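Long-range contacts in conserved domain protein (Porphyromonas gingivalis, PDB 3PNN), which probably acts as a cytoplasmic glycosyltransferase with an alpha/beta/alpha Rossmann-like fold, taking part in forming glycosidic linkages: residues Y127-F132 / S214-W218; V134-K138 / V264-D268; Y154-T159 / T270-F274. All blocks are in the same frame, centred on the assembly; numbering follows the deposited sequence.

Contact 1: Y127-F132 / S214-W218; sequences YGRNGF and SMNMW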
# COMPACT_ATOMS: atom_id res chain seq x y z
N TYR A 127 8.74 2.89 3.69
CA TYR A 127 7.96 2.87 4.93
C TYR A 127 8.83 2.95 6.20
O TYR A 127 8.37 3.39 7.25
CB TYR A 127 7.10 1.62 4.95
CG TYR A 127 5.99 1.66 3.92
CD1 TYR A 127 4.81 2.35 4.18
CD2 TYR A 127 6.15 1.05 2.68
CE1 TYR A 127 3.79 2.41 3.24
CE2 TYR A 127 5.12 1.10 1.73
CZ TYR A 127 3.94 1.77 2.03
OH TYR A 127 2.92 1.84 1.10
N GLY A 128 10.08 2.50 6.10
CA GLY A 128 11.00 2.51 7.23
C GLY A 128 10.94 1.23 8.05
O GLY A 128 9.90 0.59 8.18
N ARG A 129 12.08 0.85 8.62
CA ARG A 129 12.19 -0.45 9.29
C ARG A 129 11.17 -0.68 10.38
O ARG A 129 10.59 -1.76 10.47
CB ARG A 129 13.59 -0.62 9.86
CG ARG A 129 13.82 -1.98 10.47
CD ARG A 129 15.31 -2.14 10.80
NE ARG A 129 15.61 -3.43 11.40
CZ ARG A 129 16.79 -3.75 11.93
NH1 ARG A 129 17.77 -2.86 11.93
NH2 ARG A 129 16.98 -4.96 12.46
N ASN A 130 10.94 0.32 11.24
CA ASN A 130 10.00 0.12 12.34
C ASN A 130 8.54 -0.09 11.91
O ASN A 130 7.75 -0.69 12.65
CB ASN A 130 10.11 1.23 13.38
CG ASN A 130 9.38 0.90 14.65
OD1 ASN A 130 9.80 0.03 15.42
ND2 ASN A 130 8.28 1.59 14.88
N GLY A 131 8.19 0.41 10.72
CA GLY A 131 6.88 0.15 10.14
C GLY A 131 6.69 -1.35 9.95
O GLY A 131 5.68 -1.92 10.36
N PHE A 132 7.66 -1.99 9.31
CA PHE A 132 7.63 -3.45 9.19
C PHE A 132 7.67 -4.18 10.53
O PHE A 132 7.01 -5.22 10.69
CB PHE A 132 8.75 -3.95 8.27
CG PHE A 132 8.59 -3.47 6.86
CD1 PHE A 132 7.77 -4.16 5.98
CD2 PHE A 132 9.19 -2.29 6.45
CE1 PHE A 132 7.59 -3.71 4.69
CE2 PHE A 132 9.02 -1.83 5.15
CZ PHE A 132 8.22 -2.55 4.26
N SER A 214 -3.13 7.29 6.56
CA SER A 214 -2.76 6.02 5.96
C SER A 214 -1.77 6.27 4.82
O SER A 214 -1.92 7.24 4.07
CB SER A 214 -4.00 5.31 5.41
OG SER A 214 -3.63 4.22 4.57
N MSE A 215 -0.76 5.41 4.70
CA MSE A 215 0.14 5.42 3.54
C MSE A 215 0.02 4.08 2.81
O MSE A 215 0.94 3.64 2.11
CB MSE A 215 1.60 5.70 3.93
CG MSE A 215 1.79 7.05 4.64
SE MSE A 215 1.18 8.57 3.56
CE MSE A 215 2.49 8.48 2.15
N ASN A 216 -1.14 3.45 2.99
CA ASN A 216 -1.45 2.16 2.36
C ASN A 216 -0.57 1.01 2.87
O ASN A 216 -0.21 0.12 2.10
CB ASN A 216 -1.39 2.25 0.84
CG ASN A 216 -2.67 1.75 0.17
OD1 ASN A 216 -3.75 1.78 0.76
ND2 ASN A 216 -2.55 1.31 -1.09
N MSE A 217 -0.21 1.05 4.15
CA MSE A 217 0.43 -0.10 4.80
C MSE A 217 -0.58 -0.72 5.76
O MSE A 217 -0.84 -0.17 6.83
CB MSE A 217 1.69 0.35 5.56
CG MSE A 217 2.41 -0.78 6.33
SE MSE A 217 4.18 -0.16 6.99
CE MSE A 217 5.29 -1.56 6.22
N TRP A 218 -1.15 -1.87 5.38
CA TRP A 218 -2.24 -2.49 6.15
C TRP A 218 -1.84 -3.87 6.61
O TRP A 218 -0.95 -4.49 6.02
CB TRP A 218 -3.44 -2.68 5.23
CG TRP A 218 -3.96 -1.43 4.63
CD1 TRP A 218 -3.66 -0.91 3.40
CD2 TRP A 218 -4.92 -0.56 5.22
NE1 TRP A 218 -4.37 0.25 3.21
CE2 TRP A 218 -5.15 0.49 4.31
CE3 TRP A 218 -5.60 -0.56 6.45
CZ2 TRP A 218 -6.03 1.54 4.59
CZ3 TRP A 218 -6.49 0.48 6.72
CH2 TRP A 218 -6.69 1.52 5.79
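Met217, modelled as selenomethionine, is the apolar centre of this contact. Its side chain is extended up to SE (chi1 and chi2 both t) and reaches from the sheet to the start of helix 129-140. There Met217 CE sits over the face of the Phe132 ring, 3.5 Å from the centroid, a CH-pi contact. Met217 SE lies obliquely 4.5 Å from the Tyr127 ring centroid, a Met-aromatic contact. Gly131 leaves room for it: a CB there would crowd SE. Further out, Tyr127 CE1 touches Met217 CB at 3.7 Å and Met215 CB at 4.0 Å. The polar edge is the Tyr127 hydroxyl. Tyr127 OH donates to Met215 O at 2.9 Å and also bonds to the backbone N of Asn122. The chain turns a corner at Asn216, whose N bonds to Ser214 OG (3.0 Å) in an ST turn. The chemistry is thus a buried apolar core in which selenomethionine packs against two aromatic rings, with the Tyr127 hydroxyl donating to the Met215 carbonyl beside that corner.

Contact 2: V134-K138 / V264-D268; sequences VLARK and VEVLD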
# COMPACT_ATOMS: atom_id res chain seq x y z
N VAL A 134 6.53 -3.16 13.65
CA VAL A 134 5.27 -3.13 14.40
C VAL A 134 4.20 -3.95 13.68
O VAL A 134 3.36 -4.60 14.30
CB VAL A 134 4.75 -1.69 14.67
CG1 VAL A 134 5.76 -0.93 15.56
CG2 VAL A 134 4.47 -0.95 13.36
N LEU A 135 4.25 -3.92 12.35
CA LEU A 135 3.24 -4.64 11.56
C LEU A 135 3.39 -6.15 11.69
O LEU A 135 2.40 -6.88 11.90
CB LEU A 135 3.33 -4.22 10.09
CG LEU A 135 2.28 -4.73 9.10
CD1 LEU A 135 0.88 -4.48 9.62
CD2 LEU A 135 2.52 -4.01 7.78
N ALA A 136 4.62 -6.63 11.55
CA ALA A 136 4.87 -8.06 11.70
C ALA A 136 4.44 -8.53 13.09
O ALA A 136 3.81 -9.58 13.24
CB ALA A 136 6.35 -8.38 11.44
N ARG A 137 4.80 -7.77 14.12
CA ARG A 137 4.44 -8.16 15.47
C ARG A 137 2.92 -8.29 15.63
O ARG A 137 2.43 -9.25 16.22
CB ARG A 137 4.99 -7.18 16.51
CG ARG A 137 4.67 -7.60 17.93
CD ARG A 137 5.37 -6.72 18.96
NE ARG A 137 4.90 -5.34 18.94
CZ ARG A 137 5.33 -4.40 19.78
NH1 ARG A 137 6.23 -4.71 20.70
NH2 ARG A 137 4.87 -3.17 19.72
N LYS A 138 2.18 -7.31 15.13
CA LYS A 138 0.72 -7.34 15.24
C LYS A 138 0.12 -8.52 14.45
O LYS A 138 -0.78 -9.21 14.94
CB LYS A 138 0.12 -6.00 14.79
CG LYS A 138 -1.42 -5.95 14.75
CD LYS A 138 -2.05 -5.94 16.14
CE LYS A 138 -3.59 -5.89 15.99
NZ LYS A 138 -4.27 -5.71 17.31
N VAL A 264 -9.87 -1.91 13.34
CA VAL A 264 -8.55 -1.72 12.77
C VAL A 264 -7.73 -0.98 13.82
O VAL A 264 -8.05 0.15 14.15
CB VAL A 264 -8.60 -0.89 11.46
CG1 VAL A 264 -7.18 -0.66 10.92
CG2 VAL A 264 -9.48 -1.58 10.40
N GLU A 265 -6.69 -1.62 14.35
CA GLU A 265 -5.82 -0.92 15.29
C GLU A 265 -4.80 -0.10 14.52
O GLU A 265 -4.17 -0.60 13.58
CB GLU A 265 -5.09 -1.89 16.24
CG GLU A 265 -4.07 -1.15 17.14
CD GLU A 265 -3.29 -2.05 18.10
OE1 GLU A 265 -3.45 -3.29 18.05
OE2 GLU A 265 -2.52 -1.51 18.92
N VAL A 266 -4.63 1.16 14.91
CA VAL A 266 -3.66 2.03 14.26
C VAL A 266 -2.33 1.96 15.02
O VAL A 266 -2.27 2.31 16.21
CB VAL A 266 -4.14 3.49 14.19
CG1 VAL A 266 -3.07 4.38 13.52
CG2 VAL A 266 -5.46 3.58 13.43
N LEU A 267 -1.28 1.50 14.35
CA LEU A 267 0.02 1.30 15.00
C LEU A 267 0.87 2.54 14.76
O LEU A 267 1.18 2.87 13.62
CB LEU A 267 0.71 0.06 14.43
CG LEU A 267 -0.16 -1.21 14.42
CD1 LEU A 267 0.47 -2.30 13.56
CD2 LEU A 267 -0.38 -1.73 15.85
N ASP A 268 1.24 3.24 15.83
CA ASP A 268 1.96 4.50 15.69
C ASP A 268 3.47 4.29 15.59
O ASP A 268 4.19 4.43 16.57
CB ASP A 268 1.63 5.43 16.87
CG ASP A 268 2.08 6.88 16.64
OD1 ASP A 268 2.57 7.20 15.53
OD2 ASP A 268 1.93 7.71 17.57
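Leu267 fills the groove between Val134 and Lys138, which lie one helical turn apart. All three CA-to-CB bonds point across the contact. Leu267 has the m,t rotamer, which brings CD1 up to the helix: it is 3.8 Å from Val134 O, 4.1 Å from Leu135 CA and 3.9 Å from Lys138 CB. Val134 takes the m rotamer, and its CG2 meets Leu267 CB at 4.0 Å. Leu135 points sideways and meets the strand mainly through its backbone.

Lys138 is not fully extended. Chi2 is p while the other three angles are t, so the chain bends once and is otherwise extended. Glu265 has chi1 and chi2 both t and reaches out from the same strand face as Leu267. The two charged ends meet in a salt bridge, Lys138 NZ to Glu265 OE1, at 2.7 Å. It lies beside the Leu267 contact, between partly exposed residues.

The segment axes approach to 9.8 Å, and the directions differ by 143°, so helix and strand run roughly antiparallel. Helix 129-140 lies on one face of the sheet and also covers strand 148-155, through Val134 on Val152 and Leu135 and Lys138 on Cys150. Strand 263-268 pairs in parallel with strand 148-155. Val264 points away from this helix, onto helix 249-259. The two helices thus cover opposite faces of strand 263-268, consistent with the alpha/beta/alpha Rossmann-like fold.

Contact 3: Y154-T159 / T270-F274; sequences YRVGNT and TARWF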
# COMPACT_ATOMS: atom_id res chain seq x y z
N TYR A 154 1.06 7.08 9.94
CA TYR A 154 2.10 8.11 9.85
C TYR A 154 1.48 9.47 10.20
O TYR A 154 0.26 9.58 10.29
CB TYR A 154 2.69 8.12 8.44
CG TYR A 154 3.49 6.85 8.19
CD1 TYR A 154 4.85 6.81 8.46
CD2 TYR A 154 2.86 5.69 7.75
CE1 TYR A 154 5.59 5.65 8.27
CE2 TYR A 154 3.59 4.51 7.56
CZ TYR A 154 4.95 4.50 7.81
OH TYR A 154 5.67 3.34 7.63
N ARG A 155 2.31 10.49 10.43
CA ARG A 155 1.79 11.82 10.75
C ARG A 155 1.80 12.69 9.49
O ARG A 155 2.80 12.77 8.80
CB ARG A 155 2.61 12.48 11.87
CG ARG A 155 2.41 11.83 13.26
CD ARG A 155 3.46 10.76 13.60
NE ARG A 155 3.21 10.16 14.92
CZ ARG A 155 3.52 10.74 16.07
NH1 ARG A 155 4.11 11.93 16.08
NH2 ARG A 155 3.26 10.13 17.23
N VAL A 156 0.67 13.32 9.19
CA VAL A 156 0.51 14.01 7.91
C VAL A 156 1.61 15.04 7.66
O VAL A 156 2.11 15.16 6.53
CB VAL A 156 -0.87 14.67 7.77
CG1 VAL A 156 -1.03 15.83 8.77
CG2 VAL A 156 -1.08 15.16 6.33
N GLY A 157 2.01 15.76 8.70
CA GLY A 157 3.02 16.82 8.56
C GLY A 157 4.38 16.31 8.11
O GLY A 157 5.20 17.08 7.61
N ASN A 158 4.61 15.02 8.28
CA ASN A 158 5.84 14.39 7.85
C ASN A 158 5.75 13.84 6.42
O ASN A 158 6.73 13.29 5.90
CB ASN A 158 6.21 13.21 8.77
CG ASN A 158 6.54 13.65 10.19
OD1 ASN A 158 7.06 14.75 10.42
ND2 ASN A 158 6.24 12.79 11.15
N THR A 159 4.59 13.98 5.78
CA THR A 159 4.38 13.34 4.47
C THR A 159 4.07 14.31 3.35
O THR A 159 3.57 13.91 2.30
CB THR A 159 3.21 12.32 4.53
OG1 THR A 159 1.96 13.03 4.64
CG2 THR A 159 3.38 11.35 5.72
N THR A 270 7.52 4.64 14.84
CA THR A 270 8.52 5.71 14.89
C THR A 270 9.20 5.89 13.52
O THR A 270 9.98 6.82 13.33
CB THR A 270 9.63 5.41 15.93
OG1 THR A 270 10.14 4.08 15.73
CG2 THR A 270 9.07 5.54 17.35
N ALA A 271 8.91 4.99 12.58
CA ALA A 271 9.48 5.12 11.25
C ALA A 271 8.96 6.38 10.56
O ALA A 271 7.86 6.86 10.86
CB ALA A 271 9.17 3.87 10.38
N ARG A 272 9.74 6.90 9.63
CA ARG A 272 9.31 8.01 8.79
C ARG A 272 9.23 7.60 7.32
O ARG A 272 10.18 7.05 6.77
CB ARG A 272 10.28 9.18 8.96
CG ARG A 272 10.29 9.74 10.38
CD ARG A 272 9.20 10.78 10.52
NE ARG A 272 9.51 11.91 9.65
CZ ARG A 272 10.12 13.03 10.03
NH1 ARG A 272 10.37 13.99 9.15
NH2 ARG A 272 10.49 13.19 11.31
N TRP A 273 8.09 7.91 6.69
CA TRP A 273 7.86 7.63 5.28
C TRP A 273 8.65 8.59 4.40
O TRP A 273 8.83 9.76 4.74
CB TRP A 273 6.36 7.78 4.97
CG TRP A 273 6.05 7.85 3.48
CD1 TRP A 273 5.72 6.81 2.66
CD2 TRP A 273 6.03 9.03 2.66
NE1 TRP A 273 5.52 7.27 1.37
CE2 TRP A 273 5.70 8.62 1.35
CE3 TRP A 273 6.28 10.39 2.90
CZ2 TRP A 273 5.60 9.53 0.29
CZ3 TRP A 273 6.18 11.28 1.85
CH2 TRP A 273 5.85 10.84 0.56
N PHE A 274 9.12 8.10 3.27
CA PHE A 274 9.38 9.01 2.16
C PHE A 274 9.13 8.39 0.80
O PHE A 274 9.01 7.17 0.66
CB PHE A 274 10.75 9.67 2.24
CG PHE A 274 11.86 8.75 2.56
CD1 PHE A 274 12.52 8.06 1.55
CD2 PHE A 274 12.29 8.60 3.88
CE1 PHE A 274 13.59 7.21 1.84
CE2 PHE A 274 13.35 7.75 4.18
CZ PHE A 274 14.00 7.05 3.16
O HOH W 1 8.54 11.41 6.78
O HOH W 2 9.13 12.49 3.64
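Strand 148-155 ends here and passes into a short 3-10 segment starting at Val156. Asn158 N bonds to Arg155 O (2.9 Å) and Thr159 N to Val156 O (2.8 Å). The Thr159 side chain reinforces the turn, with OG1 donating to Val156 O at 2.9 Å. Residues 270-274 form no regular strand, though Ala271 to Trp273 are fairly extended. The backbones stay apart: the nearest CA pairs are Tyr154 CA to Arg272 CA at 7.3 Å and Thr159 CA to Trp273 CA at 6.7 Å.

The side chains bridge this gap. Trp273 CB sits over the face of the Tyr154 ring, 4.3 Å from the centroid, a CH-pi contact. Tyr154 CE1 also approaches Ala271 O and Trp273 N, both at 3.7 Å. The Tyr154 hydroxyl bonds to Tyr127 O. The indole of Trp273 packs against Thr159, with CZ3 3.7 Å from Thr159 O, while its NE1 bonds to Asp125. Nearer the solvent, the exposed Arg272 lays its guanidinium over the Asn158 amide, NE to Asn158 CG at 3.5 Å.

Water 1 accepts from Arg272 NE (3.1 Å) and lies 2.8 Å from Asn158 O and 2.6 Å from Trp273 O. No direct hydrogen bond crosses between the segments. The contact thus joins the loop between strand 263-268 and helix 282-294 to the end of strand 148-155 by aromatic packing, guanidinium-amide packing and water-mediated links.

Overall arrangement
Contact 1 is the buried one, contact 2 lies at the surface, and contact 3 is partly buried. Contacts 1 and 2 share helix 129-140 and touch where Leu135 CD2 meets Met217 CG at 3.5 Å. Contact 3 replaces the helix with a loop but reaches the same sheet, through strand 148-155, a neighbour of 212-215, 217-220 and 263-268. It meets contact 1 where Tyr154 OH lies 2.7 Å from Tyr127 O, and contact 2 through the Arg155 NH2 to Asp268 OD2 salt bridge (2.8 Å). The chemistry differs with place: contact 1 is mostly apolar with one hydroxyl hydrogen bond, contact 3 combines aromatic packing with bridging water, and contact 2 pairs an apolar patch with a salt bridge.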